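Local atomic coordinates of serine-pyruvate aminotransferase (AgxT) (Sulfolobus solfataricus, PDB entry 3ZRP), a protein that probably transfers amino groups from serine to pyruvate, and perhaps from alanine to glyoxylate, with pyridoxal 5'-phosphate as cofactor. Residues A66-T71 against E93-R98; A217-Y220 against R224-L227; A186-K189 against A194-L197; N102-R107 against E120-K125. All coordinates share one frame; numbering follows the deposited sequence.

Interaction 1. Residues A66-T71 against E93-R98; sequences AMESVT and EQIFKR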
loop_
_atom_site.group_PDB
_atom_site.type_symbol
_atom_site.label_atom_id
_atom_site.label_comp_id
_atom_site.label_asym_id
_atom_site.label_seq_id
_atom_site.Cartn_x
_atom_site.Cartn_y
_atom_site.Cartn_z
ATOM N N ALA A 66 5.945 -4.273 6.077
ATOM C CA ALA A 66 7.412 -4.510 6.131
ATOM C C ALA A 66 7.711 -5.593 7.173
ATOM O O ALA A 66 8.430 -6.550 6.898
ATOM C CB ALA A 66 8.178 -3.238 6.433
ATOM N N MET A 67 7.148 -5.464 8.362
ATOM C CA MET A 67 7.362 -6.486 9.407
ATOM C C MET A 67 6.960 -7.884 8.916
ATOM O O MET A 67 7.738 -8.836 9.032
ATOM C CB MET A 67 6.589 -6.131 10.689
ATOM C CG MET A 67 7.100 -4.889 11.453
ATOM S SD MET A 67 5.865 -4.297 12.651
ATOM C CE MET A 67 6.105 -5.448 14.040
ATOM N N GLU A 68 5.752 -8.017 8.358
ATOM C CA GLU A 68 5.279 -9.315 7.888
ATOM C C GLU A 68 6.138 -9.898 6.745
ATOM O O GLU A 68 6.344 -11.128 6.669
ATOM C CB GLU A 68 3.790 -9.225 7.499
ATOM C CG GLU A 68 3.188 -10.564 7.048
ATOM C CD GLU A 68 1.631 -10.559 7.092
ATOM O OE1 GLU A 68 1.008 -9.495 7.337
ATOM O OE2 GLU A 68 1.066 -11.627 6.846
ATOM N N SER A 69 6.652 -9.022 5.882
ATOM C CA SER A 69 7.542 -9.434 4.797
ATOM C C SER A 69 8.812 -10.182 5.288
ATOM O O SER A 69 9.459 -10.863 4.506
ATOM C CB SER A 69 7.889 -8.266 3.880
ATOM O OG SER A 69 8.978 -7.478 4.376
ATOM N N VAL A 70 9.155 -10.043 6.570
ATOM C CA VAL A 70 10.280 -10.794 7.183
ATOM C C VAL A 70 10.025 -12.312 7.147
ATOM O O VAL A 70 10.961 -13.110 7.123
ATOM C CB VAL A 70 10.612 -10.261 8.603
ATOM C CG1 VAL A 70 11.619 -11.166 9.316
ATOM C CG2 VAL A 70 11.109 -8.792 8.538
ATOM N N THR A 71 8.759 -12.725 7.044
ATOM C CA THR A 71 8.435 -14.156 6.791
ATOM C C THR A 71 9.113 -14.738 5.523
ATOM O O THR A 71 9.209 -15.978 5.381
ATOM C CB THR A 71 6.914 -14.409 6.761
ATOM O OG1 THR A 71 6.311 -13.613 5.726
ATOM C CG2 THR A 71 6.326 -14.076 8.132
ATOM N N GLU A 93 4.554 -10.807 17.379
ATOM C CA GLU A 93 3.860 -12.033 17.812
ATOM C C GLU A 93 2.507 -12.233 17.092
ATOM O O GLU A 93 2.197 -13.353 16.652
ATOM C CB GLU A 93 3.655 -12.051 19.346
ATOM C CG GLU A 93 3.073 -13.352 19.857
ATOM C CD GLU A 93 2.794 -13.388 21.338
ATOM O OE1 GLU A 93 2.399 -12.355 21.928
ATOM O OE2 GLU A 93 2.961 -14.486 21.912
ATOM N N GLN A 94 1.727 -11.159 16.967
ATOM C CA GLN A 94 0.425 -11.224 16.255
ATOM C C GLN A 94 0.596 -11.645 14.785
ATOM O O GLN A 94 -0.167 -12.502 14.289
ATOM C CB GLN A 94 -0.368 -9.916 16.393
ATOM C CG GLN A 94 -0.783 -9.635 17.850
ATOM C CD GLN A 94 -1.615 -10.761 18.421
ATOM O OE1 GLN A 94 -1.186 -11.485 19.340
ATOM N NE2 GLN A 94 -2.803 -10.959 17.842
ATOM N N ILE A 95 1.604 -11.076 14.118
ATOM C CA ILE A 95 1.966 -11.461 12.747
ATOM C C ILE A 95 2.388 -12.942 12.683
ATOM O O ILE A 95 1.814 -13.726 11.898
ATOM C CB ILE A 95 3.097 -10.565 12.171
ATOM C CG1 ILE A 95 2.630 -9.110 12.005
ATOM C CG2 ILE A 95 3.647 -11.128 10.841
ATOM C CD1 ILE A 95 3.795 -8.109 11.736
ATOM N N PHE A 96 3.344 -13.327 13.530
ATOM C CA PHE A 96 3.905 -14.673 13.454
ATOM C C PHE A 96 2.936 -15.780 13.870
ATOM O O PHE A 96 3.156 -16.918 13.493
ATOM C CB PHE A 96 5.240 -14.813 14.220
ATOM C CG PHE A 96 6.385 -13.998 13.648
ATOM C CD1 PHE A 96 6.654 -13.982 12.276
ATOM C CD2 PHE A 96 7.204 -13.250 14.500
ATOM C CE1 PHE A 96 7.725 -13.247 11.753
ATOM C CE2 PHE A 96 8.291 -12.494 13.986
ATOM C CZ PHE A 96 8.535 -12.490 12.621
ATOM N N LYS A 97 1.863 -15.440 14.609
ATOM C CA LYS A 97 0.786 -16.376 14.932
ATOM C C LYS A 97 0.092 -16.895 13.678
ATOM O O LYS A 97 -0.503 -17.969 13.694
ATOM C CB LYS A 97 -0.271 -15.707 15.811
ATOM C CG LYS A 97 -0.091 -15.859 17.328
ATOM C CD LYS A 97 -1.341 -15.274 18.043
ATOM C CE LYS A 97 -1.087 -14.868 19.496
ATOM N NZ LYS A 97 -0.732 -16.031 20.361
ATOM N N ARG A 98 0.183 -16.138 12.586
ATOM C CA ARG A 98 -0.439 -16.527 11.321
ATOM C C ARG A 98 0.417 -17.499 10.512
ATOM O O ARG A 98 -0.021 -17.978 9.474
ATOM C CB ARG A 98 -0.749 -15.284 10.477
ATOM C CG ARG A 98 -1.670 -14.241 11.135
ATOM C CD ARG A 98 -2.946 -14.860 11.711
ATOM N NE ARG A 98 -3.741 -15.463 10.641
ATOM C CZ ARG A 98 -4.925 -16.052 10.797
ATOM N NH1 ARG A 98 -5.469 -16.121 12.004
ATOM N NH2 ARG A 98 -5.552 -16.584 9.743
#
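The ring of Phe96 meets Thr71 at its edge: the methyl CG2 of Thr71 lies in the ring plane, 4.0 Å from Phe96 CE1. The carboxylate of Glu68 does not touch 93-98; its aliphatic stem does, with Glu68 CB 3.8 Å from the branch methyl CG2 of Ile95 in an oblique crossing. Ile95 uses both of its branches. Its first torsion (chi1 -65°) sets CG2 anti to the backbone N and CG1 beside it, sending the two to different residues: CG2 rests on Glu68, while the long arm ends with Ile95 CD1 3.6 Å from Met67 CB. On Thr71 the hydroxyl turns back into its own segment, where OG1 donates to Glu68 O at 2.7 Å, almost collinear with that carbonyl. Glu68 O also accepts from Thr71 N at 2.9 Å, so two donors of one residue grip it. A serine in place of Thr71 lacks the methyl and would probably open a gap at the edge of Phe96. The carboxylate of Glu68 is held by Tyr99 OH and by the backbone N atoms of Tyr219 and Tyr220 of the second subunit. With no hydrogen bond between 66-71 and 93-98, and 258 Å² buried between them, helix 63-69 with the 3-10 turn after it is joined to helix 87-96 by apolar packing, and the buried carboxylate is probably stabilised by its bonds beyond the contact.

Interaction 2. Residues A217-Y220 against R224-L227; sequences AGYY and RNWL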
loop_
_atom_site.group_PDB
_atom_site.type_symbol
_atom_site.label_atom_id
_atom_site.label_comp_id
_atom_site.label_asym_id
_atom_site.label_seq_id
_atom_site.Cartn_x
_atom_site.Cartn_y
_atom_site.Cartn_z
ATOM N N ALA A 217 6.551 -17.272 3.104
ATOM C CA ALA A 217 5.837 -16.026 2.725
ATOM C C ALA A 217 4.611 -16.295 1.838
ATOM O O ALA A 217 4.520 -17.321 1.149
ATOM C CB ALA A 217 6.789 -15.037 2.040
ATOM N N GLY A 218 3.662 -15.367 1.887
ATOM C CA GLY A 218 2.611 -15.296 0.889
ATOM C C GLY A 218 3.138 -14.828 -0.455
ATOM O O GLY A 218 4.301 -15.044 -0.823
ATOM N N TYR A 219 2.268 -14.198 -1.209
ATOM C CA TYR A 219 2.613 -13.711 -2.524
ATOM C C TYR A 219 2.993 -12.222 -2.505
ATOM O O TYR A 219 4.134 -11.878 -2.792
ATOM C CB TYR A 219 1.447 -13.947 -3.469
ATOM C CG TYR A 219 1.784 -13.783 -4.939
ATOM C CD1 TYR A 219 2.587 -14.718 -5.601
ATOM C CD2 TYR A 219 1.316 -12.676 -5.653
ATOM C CE1 TYR A 219 2.889 -14.566 -6.958
ATOM C CE2 TYR A 219 1.598 -12.520 -7.008
ATOM C CZ TYR A 219 2.383 -13.467 -7.649
ATOM O OH TYR A 219 2.654 -13.300 -8.973
ATOM N N TYR A 220 2.043 -11.336 -2.197
ATOM C CA TYR A 220 2.305 -9.894 -2.166
ATOM C C TYR A 220 3.484 -9.464 -1.287
ATOM O O TYR A 220 4.186 -8.500 -1.635
ATOM C CB TYR A 220 1.067 -9.131 -1.683
ATOM C CG TYR A 220 0.973 -7.713 -2.202
ATOM C CD1 TYR A 220 0.781 -7.453 -3.550
ATOM C CD2 TYR A 220 1.016 -6.631 -1.310
ATOM C CE1 TYR A 220 0.664 -6.117 -4.025
ATOM C CE2 TYR A 220 0.890 -5.313 -1.765
ATOM C CZ TYR A 220 0.718 -5.075 -3.117
ATOM O OH TYR A 220 0.599 -3.775 -3.530
ATOM N N ARG A 224 11.090 -11.705 -2.360
ATOM C CA ARG A 224 11.548 -12.217 -3.668
ATOM C C ARG A 224 10.819 -11.601 -4.859
ATOM O O ARG A 224 11.405 -11.415 -5.916
ATOM C CB ARG A 224 11.481 -13.747 -3.741
ATOM C CG ARG A 224 12.370 -14.451 -2.747
ATOM C CD ARG A 224 12.036 -15.939 -2.627
ATOM N NE ARG A 224 12.832 -16.539 -1.557
ATOM C CZ ARG A 224 12.625 -16.341 -0.263
ATOM N NH1 ARG A 224 11.609 -15.571 0.157
ATOM N NH2 ARG A 224 13.415 -16.925 0.619
ATOM N N ASN A 225 9.525 -11.303 -4.710
ATOM C CA ASN A 225 8.769 -10.732 -5.796
ATOM C C ASN A 225 9.079 -9.259 -6.055
ATOM O O ASN A 225 8.912 -8.784 -7.177
ATOM C CB ASN A 225 7.256 -10.962 -5.566
ATOM C CG ASN A 225 6.885 -12.408 -5.703
ATOM O OD1 ASN A 225 7.448 -13.113 -6.533
ATOM N ND2 ASN A 225 5.946 -12.875 -4.890
ATOM N N TRP A 226 9.541 -8.537 -5.036
ATOM C CA TRP A 226 9.833 -7.110 -5.187
ATOM C C TRP A 226 11.294 -6.871 -5.579
ATOM O O TRP A 226 11.608 -5.830 -6.149
ATOM C CB TRP A 226 9.549 -6.334 -3.908
ATOM C CG TRP A 226 8.093 -6.290 -3.662
ATOM C CD1 TRP A 226 7.401 -7.099 -2.795
ATOM C CD2 TRP A 226 7.107 -5.502 -4.357
ATOM N NE1 TRP A 226 6.061 -6.819 -2.885
ATOM C CE2 TRP A 226 5.853 -5.840 -3.816
ATOM C CE3 TRP A 226 7.169 -4.518 -5.351
ATOM C CZ2 TRP A 226 4.640 -5.235 -4.243
ATOM C CZ3 TRP A 226 5.989 -3.915 -5.785
ATOM C CH2 TRP A 226 4.724 -4.275 -5.219
ATOM N N LEU A 227 12.152 -7.834 -5.266
ATOM C CA LEU A 227 13.606 -7.708 -5.523
ATOM C C LEU A 227 13.975 -7.333 -6.975
ATOM O O LEU A 227 14.815 -6.448 -7.168
ATOM C CB LEU A 227 14.364 -8.970 -5.097
ATOM C CG LEU A 227 15.395 -8.970 -3.979
ATOM C CD1 LEU A 227 16.109 -10.335 -3.940
ATOM C CD2 LEU A 227 16.404 -7.850 -4.164
#
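Tyr219 and Tyr220, in an irregular run of chain, turn successive backbone carbonyls toward Asn225 and Trp226 on helix 223-234, the nearest CA atoms, those of Tyr220 and Asn225, being 7.5 Å apart. Both hydrogen bonds run from a side chain to a main-chain oxygen. Asn225 ND2 donates to Tyr219 O at 2.9 Å; the acceptor lies in the amide plane, although the donor is tilted from the plane of the carbonyl. The same ND2 sits 3.9 Å above one face of the Tyr219 ring, toward its rim. Trp226 NE1 gives the straighter bond, reaching Tyr220 O at 2.8 Å with 164° at the hydrogen and the oxygen close to the indole plane. The indole CG stands anti to its own carbonyl carbon (chi1 -69°), an orientation that lets the nitrogen edge meet the loop. Further along this edge, Trp226 CZ2 approaches one face of Tyr220, 4.1 Å from Tyr220 CE1; the six-membered rings are T-shaped, their planes at 87° and centroids 5.7 Å apart. A leucine replacing Trp226 removes both donor and ring edge, and would probably leave Tyr220 O without this partner and the Tyr220 ring freer to shift. Around the pair, Phe241 packs edge-to-face with Trp226, and Tyr220 and Trp226 both touch Pro60 of strand 55-60, while Leu227 lies against helix 204-212. The loop thus fills the space between the N-terminal part of helix 223-234 and the second subunit, whose Ile95 and Gly61 pack against Tyr219 and Tyr220, respectively.

Interaction 3. Residues A186-K189 against A194-L197; sequences ASQK and AAGL. With PLP (pyridoxal-5'-phosphate), chain C.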
loop_
_atom_site.group_PDB
_atom_site.type_symbol
_atom_site.label_atom_id
_atom_site.label_comp_id
_atom_site.label_asym_id
_atom_site.label_seq_id
_atom_site.Cartn_x
_atom_site.Cartn_y
_atom_site.Cartn_z
ATOM N N ALA A 186 8.914 2.903 7.994
ATOM C CA ALA A 186 7.759 3.277 7.163
ATOM C C ALA A 186 7.994 4.665 6.596
ATOM O O ALA A 186 8.874 5.378 7.072
ATOM C CB ALA A 186 6.463 3.259 8.008
ATOM N N SER A 187 7.201 5.067 5.600
ATOM C CA SER A 187 7.404 6.372 4.987
ATOM C C SER A 187 6.948 7.574 5.833
ATOM O O SER A 187 7.484 8.677 5.711
ATOM C CB SER A 187 6.816 6.407 3.571
ATOM O OG SER A 187 5.461 6.002 3.534
ATOM N N GLN A 188 5.966 7.353 6.697
ATOM C CA GLN A 188 5.217 8.460 7.296
ATOM C C GLN A 188 5.634 8.879 8.695
ATOM O O GLN A 188 4.962 9.739 9.297
ATOM C CB GLN A 188 3.694 8.149 7.297
ATOM C CG GLN A 188 3.172 7.159 8.392
ATOM C CD GLN A 188 3.525 5.665 8.143
ATOM O OE1 GLN A 188 4.122 5.298 7.118
ATOM N NE2 GLN A 188 3.208 4.819 9.122
ATOM N N LYS A 189 6.705 8.301 9.237
ATOM C CA LYS A 189 7.057 8.668 10.624
ATOM C C LYS A 189 8.248 9.660 10.652
ATOM O O LYS A 189 8.093 10.816 10.181
ATOM C CB LYS A 189 7.101 7.442 11.579
ATOM C CG LYS A 189 5.657 6.816 11.820
ATOM C CD LYS A 189 5.439 5.843 13.026
ATOM C CE LYS A 189 4.080 5.007 12.912
ATOM N NZ LYS A 189 3.774 3.975 14.019
ATOM N N ALA A 194 4.713 11.014 2.888
ATOM C CA ALA A 194 3.314 10.544 2.875
ATOM C C ALA A 194 3.248 9.028 3.165
ATOM O O ALA A 194 4.165 8.290 2.809
ATOM C CB ALA A 194 2.670 10.866 1.532
ATOM N N ALA A 195 2.150 8.574 3.778
ATOM C CA ALA A 195 1.944 7.164 4.141
ATOM C C ALA A 195 1.692 6.274 2.930
ATOM O O ALA A 195 1.215 6.767 1.889
ATOM C CB ALA A 195 0.767 7.035 5.138
ATOM N N GLY A 196 2.033 4.980 3.057
ATOM C CA GLY A 196 1.776 3.999 1.987
ATOM C C GLY A 196 2.926 3.082 1.588
ATOM O O GLY A 196 2.759 2.221 0.724
ATOM N N LEU A 197 4.077 3.248 2.242
ATOM C CA LEU A 197 5.281 2.460 1.943
ATOM C C LEU A 197 5.908 1.866 3.195
ATOM O O LEU A 197 6.055 2.566 4.209
ATOM C CB LEU A 197 6.331 3.333 1.234
ATOM C CG LEU A 197 5.910 3.986 -0.081
ATOM C CD1 LEU A 197 7.010 4.997 -0.529
ATOM C CD2 LEU A 197 5.649 2.934 -1.145
HETATM N N1 PLP C . 6.077 -0.361 14.576
HETATM C C2 PLP C . 6.100 0.826 15.272
HETATM C C2A PLP C . 7.169 1.037 16.312
HETATM C C3 PLP C . 5.150 1.837 15.003
HETATM O O3 PLP C . 5.209 2.907 15.603
HETATM C C4 PLP C . 4.172 1.644 14.021
HETATM C C4A PLP C . 3.181 2.776 13.727
HETATM C C5 PLP C . 4.167 0.404 13.347
HETATM C C6 PLP C . 5.137 -0.587 13.608
HETATM C C5A PLP C . 3.164 0.062 12.285
HETATM O O4P PLP C . 3.302 0.831 11.087
HETATM P P PLP C . 2.127 1.021 10.040
HETATM O O1P PLP C . 2.779 1.888 9.009
HETATM O O2P PLP C . 1.077 1.712 10.844
HETATM O O3P PLP C . 1.799 -0.369 9.621
HETATM O O HOH W 1 2.604 3.764 5.435
#
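Hydrogen bonds gather on Ser187, whose backbone and hydroxyl both address 194-197. Ser187 N donates to Leu197 O at 3.1 Å. The hydroxyl, placed between the backbone N and the carbonyl carbon (chi1 53°), donates through Ser187 OG to Ala194 O at 2.7 Å and accepts a weak bond from Leu197 N at 3.3 Å. One hydroxyl thus engages two main-chain groups of the returning segment, the second only weakly. A water adds an indirect link: it donates to Gln188 OE1 and accepts from Gly196 N, each at 2.7 Å. Gln188 splits its amide between two tasks: while OE1 takes the water, Gln188 NE2 donates to PLP O1P at 3.0 Å. The two segments are the ends of the connection between strands 182-186 and 197-202, antiparallel neighbours in the large mixed sheet, and the first of them carries the lysine that holds the cofactor, as in fold-type I aminotransferases. The backbone angles of Gly196 (phi 132°, psi 0°) would press a CB against the preceding carbonyl oxygen, so glycine suits this turn into strand 197-202. Apolar packing is modest: Gln188 CB lies 3.8 Å from Ala195 CB, and Leu197 CB rests against the serine hydroxymethyl group. Covalent attachment comes from Lys189, whose NZ is joined to PLP C4A at 1.4 Å, consistent with the internal aldimine. Thr243 and Tyr240 of the second subunit also bind the cofactor.

Interaction 4. Residues N102-R107 against E120-K125; sequences NVKVLR and EEEVRK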
loop_
_atom_site.group_PDB
_atom_site.type_symbol
_atom_site.label_atom_id
_atom_site.label_comp_id
_atom_site.label_asym_id
_atom_site.label_seq_id
_atom_site.Cartn_x
_atom_site.Cartn_y
_atom_site.Cartn_z
ATOM N N ASN A 102 7.605 -21.084 15.499
ATOM C CA ASN A 102 7.571 -21.148 16.949
ATOM C C ASN A 102 8.034 -19.823 17.528
ATOM O O ASN A 102 9.132 -19.348 17.217
ATOM C CB ASN A 102 8.458 -22.283 17.454
ATOM C CG ASN A 102 7.945 -23.650 17.024
ATOM O OD1 ASN A 102 6.810 -24.032 17.330
ATOM N ND2 ASN A 102 8.779 -24.395 16.313
ATOM N N VAL A 103 7.216 -19.242 18.389
ATOM C CA VAL A 103 7.529 -17.920 18.935
ATOM C C VAL A 103 7.640 -17.891 20.458
ATOM O O VAL A 103 6.747 -18.363 21.170
ATOM C CB VAL A 103 6.465 -16.889 18.501
ATOM C CG1 VAL A 103 6.789 -15.503 19.083
ATOM C CG2 VAL A 103 6.391 -16.838 16.984
ATOM N N LYS A 104 8.725 -17.307 20.950
ATOM C CA LYS A 104 8.834 -16.962 22.360
ATOM C C LYS A 104 8.993 -15.445 22.483
ATOM O O LYS A 104 9.754 -14.849 21.721
ATOM C CB LYS A 104 10.031 -17.667 23.009
ATOM C CG LYS A 104 10.181 -17.344 24.505
ATOM C CD LYS A 104 10.970 -18.404 25.248
ATOM C CE LYS A 104 11.297 -17.955 26.672
ATOM N NZ LYS A 104 10.060 -17.963 27.506
ATOM N N VAL A 105 8.287 -14.845 23.440
ATOM C CA VAL A 105 8.363 -13.396 23.675
ATOM C C VAL A 105 8.942 -13.066 25.066
ATOM O O VAL A 105 8.501 -13.617 26.064
ATOM C CB VAL A 105 6.971 -12.699 23.521
ATOM C CG1 VAL A 105 7.134 -11.181 23.514
ATOM C CG2 VAL A 105 6.245 -13.151 22.240
ATOM N N LEU A 106 9.964 -12.208 25.110
ATOM C CA LEU A 106 10.436 -11.605 26.371
ATOM C C LEU A 106 9.779 -10.227 26.546
ATOM O O LEU A 106 9.783 -9.416 25.610
ATOM C CB LEU A 106 11.961 -11.424 26.353
ATOM C CG LEU A 106 12.848 -12.671 26.228
ATOM C CD1 LEU A 106 14.323 -12.265 26.090
ATOM C CD2 LEU A 106 12.621 -13.591 27.439
ATOM N N ARG A 107 9.205 -9.972 27.724
ATOM C CA ARG A 107 8.647 -8.646 28.028
ATOM C C ARG A 107 9.193 -8.099 29.355
ATOM O O ARG A 107 9.520 -8.905 30.258
ATOM C CB ARG A 107 7.117 -8.761 28.141
ATOM C CG ARG A 107 6.432 -9.114 26.831
ATOM C CD ARG A 107 4.923 -9.157 26.990
ATOM N NE ARG A 107 4.291 -9.382 25.690
ATOM C CZ ARG A 107 4.022 -10.577 25.172
ATOM N NH1 ARG A 107 4.328 -11.702 25.831
ATOM N NH2 ARG A 107 3.430 -10.648 23.982
ATOM N N GLU A 120 20.564 -11.911 26.047
ATOM C CA GLU A 120 21.743 -12.777 25.977
ATOM C C GLU A 120 21.513 -14.128 26.661
ATOM O O GLU A 120 21.828 -15.163 26.092
ATOM C CB GLU A 120 22.953 -12.080 26.613
ATOM C CG GLU A 120 24.248 -12.880 26.526
ATOM C CD GLU A 120 25.374 -12.257 27.338
ATOM O OE1 GLU A 120 25.092 -11.602 28.361
ATOM O OE2 GLU A 120 26.545 -12.465 26.973
ATOM N N GLU A 121 20.948 -14.095 27.865
ATOM C CA GLU A 121 20.654 -15.294 28.646
ATOM C C GLU A 121 19.748 -16.258 27.865
ATOM O O GLU A 121 19.964 -17.490 27.854
ATOM C CB GLU A 121 19.984 -14.907 29.970
ATOM C CG GLU A 121 19.747 -16.065 30.928
ATOM C CD GLU A 121 18.843 -15.708 32.102
ATOM O OE1 GLU A 121 18.449 -14.529 32.258
ATOM O OE2 GLU A 121 18.508 -16.625 32.878
ATOM N N GLU A 122 18.740 -15.695 27.207
ATOM C CA GLU A 122 17.769 -16.498 26.474
ATOM C C GLU A 122 18.385 -17.129 25.235
ATOM O O GLU A 122 18.209 -18.342 25.002
ATOM C CB GLU A 122 16.516 -15.673 26.129
ATOM C CG GLU A 122 15.423 -16.465 25.407
ATOM C CD GLU A 122 14.920 -17.662 26.223
ATOM O OE1 GLU A 122 14.890 -17.596 27.470
ATOM O OE2 GLU A 122 14.537 -18.674 25.613
ATOM N N VAL A 123 19.126 -16.344 24.457
ATOM C CA VAL A 123 19.670 -16.870 23.198
ATOM C C VAL A 123 20.838 -17.837 23.443
ATOM O O VAL A 123 21.211 -18.581 22.541
ATOM C CB VAL A 123 20.092 -15.756 22.180
ATOM C CG1 VAL A 123 18.897 -14.838 21.880
ATOM C CG2 VAL A 123 21.342 -14.965 22.670
ATOM N N ARG A 124 21.407 -17.806 24.652
ATOM C CA ARG A 124 22.492 -18.736 25.023
ATOM C C ARG A 124 21.938 -20.063 25.494
ATOM O O ARG A 124 22.562 -21.106 25.285
ATOM C CB ARG A 124 23.400 -18.145 26.086
ATOM C CG ARG A 124 24.365 -17.140 25.522
ATOM C CD ARG A 124 25.181 -16.492 26.583
ATOM N NE ARG A 124 26.406 -17.246 26.840
ATOM C CZ ARG A 124 27.540 -16.710 27.287
ATOM N NH1 ARG A 124 27.626 -15.397 27.510
ATOM N NH2 ARG A 124 28.593 -17.491 27.492
ATOM N N LYS A 125 20.761 -20.013 26.110
ATOM C CA LYS A 125 20.083 -21.200 26.614
ATOM C C LYS A 125 19.446 -22.025 25.486
ATOM O O LYS A 125 19.523 -23.262 25.486
ATOM C CB LYS A 125 19.052 -20.766 27.657
ATOM C CG LYS A 125 18.100 -21.846 28.116
ATOM C CD LYS A 125 17.145 -21.322 29.183
ATOM C CE LYS A 125 15.950 -22.267 29.315
ATOM N NZ LYS A 125 15.195 -22.046 30.584
#
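Leu106 of strand 102-106 and Glu122 of helix 116-125 bring the two backbones nearest, with their CA atoms still 8.8 Å apart, so everything that touches is side chain. No hydrogen bond or salt bridge spans the segments, and the buried area is small, 131 Å². Glu122 does the work on the helix side: its CG is anti to the backbone N (chi1 -178°), and a bend at the next bond (chi2 59°) swings the carboxylate over toward Lys104. There the lysine meets it through methylenes, with Lys104 CE 3.5 Å from Glu122 OE2. The ammonium group turns away at the last torsion, leaving Lys104 NZ 4.8 Å from Glu122 OE1; the opposite charges may attract, but they are not in contact. Glu122 OE2 is instead hydrogen-bonded to Tyr128 OH. Nearer the backbone on the same side chain, Glu122 CB packs at 4.1 Å against Leu106 CD1, and Leu81 of the neighbouring strand touches both residues. The arrangement belongs to a beta-alpha-beta crossover: helix 116-125 leads from edge strand 102-106 to parallel strand 128-134, passing strand 79-83 that lies between them in the sheet.

How the interactions relate
Interactions 1 and 4 are in direct contact: Glu93 OE1 forms a 2.9 Å salt bridge with Arg107 NH2, and Phe96 CB packs 3.6 Å from Val103 CG2, tying helix 87-96 to the edge strand that follows it. Interactions 1 and 2 meet within the chain, Thr71 OG1 lying 3.9 Å from Ala217 CA, and again across the dimer through Glu68. Interaction 3 holds the cofactor covalently. Met67 of interaction 1 comes within about 4 Å of this PLP, while Tyr220 of interaction 2 comes within about 5 Å of the other PLP of the dimer, by nearest side-chain atoms. Interaction 4 is remote from this chemistry, its centre about 31 Å from that of interaction 3.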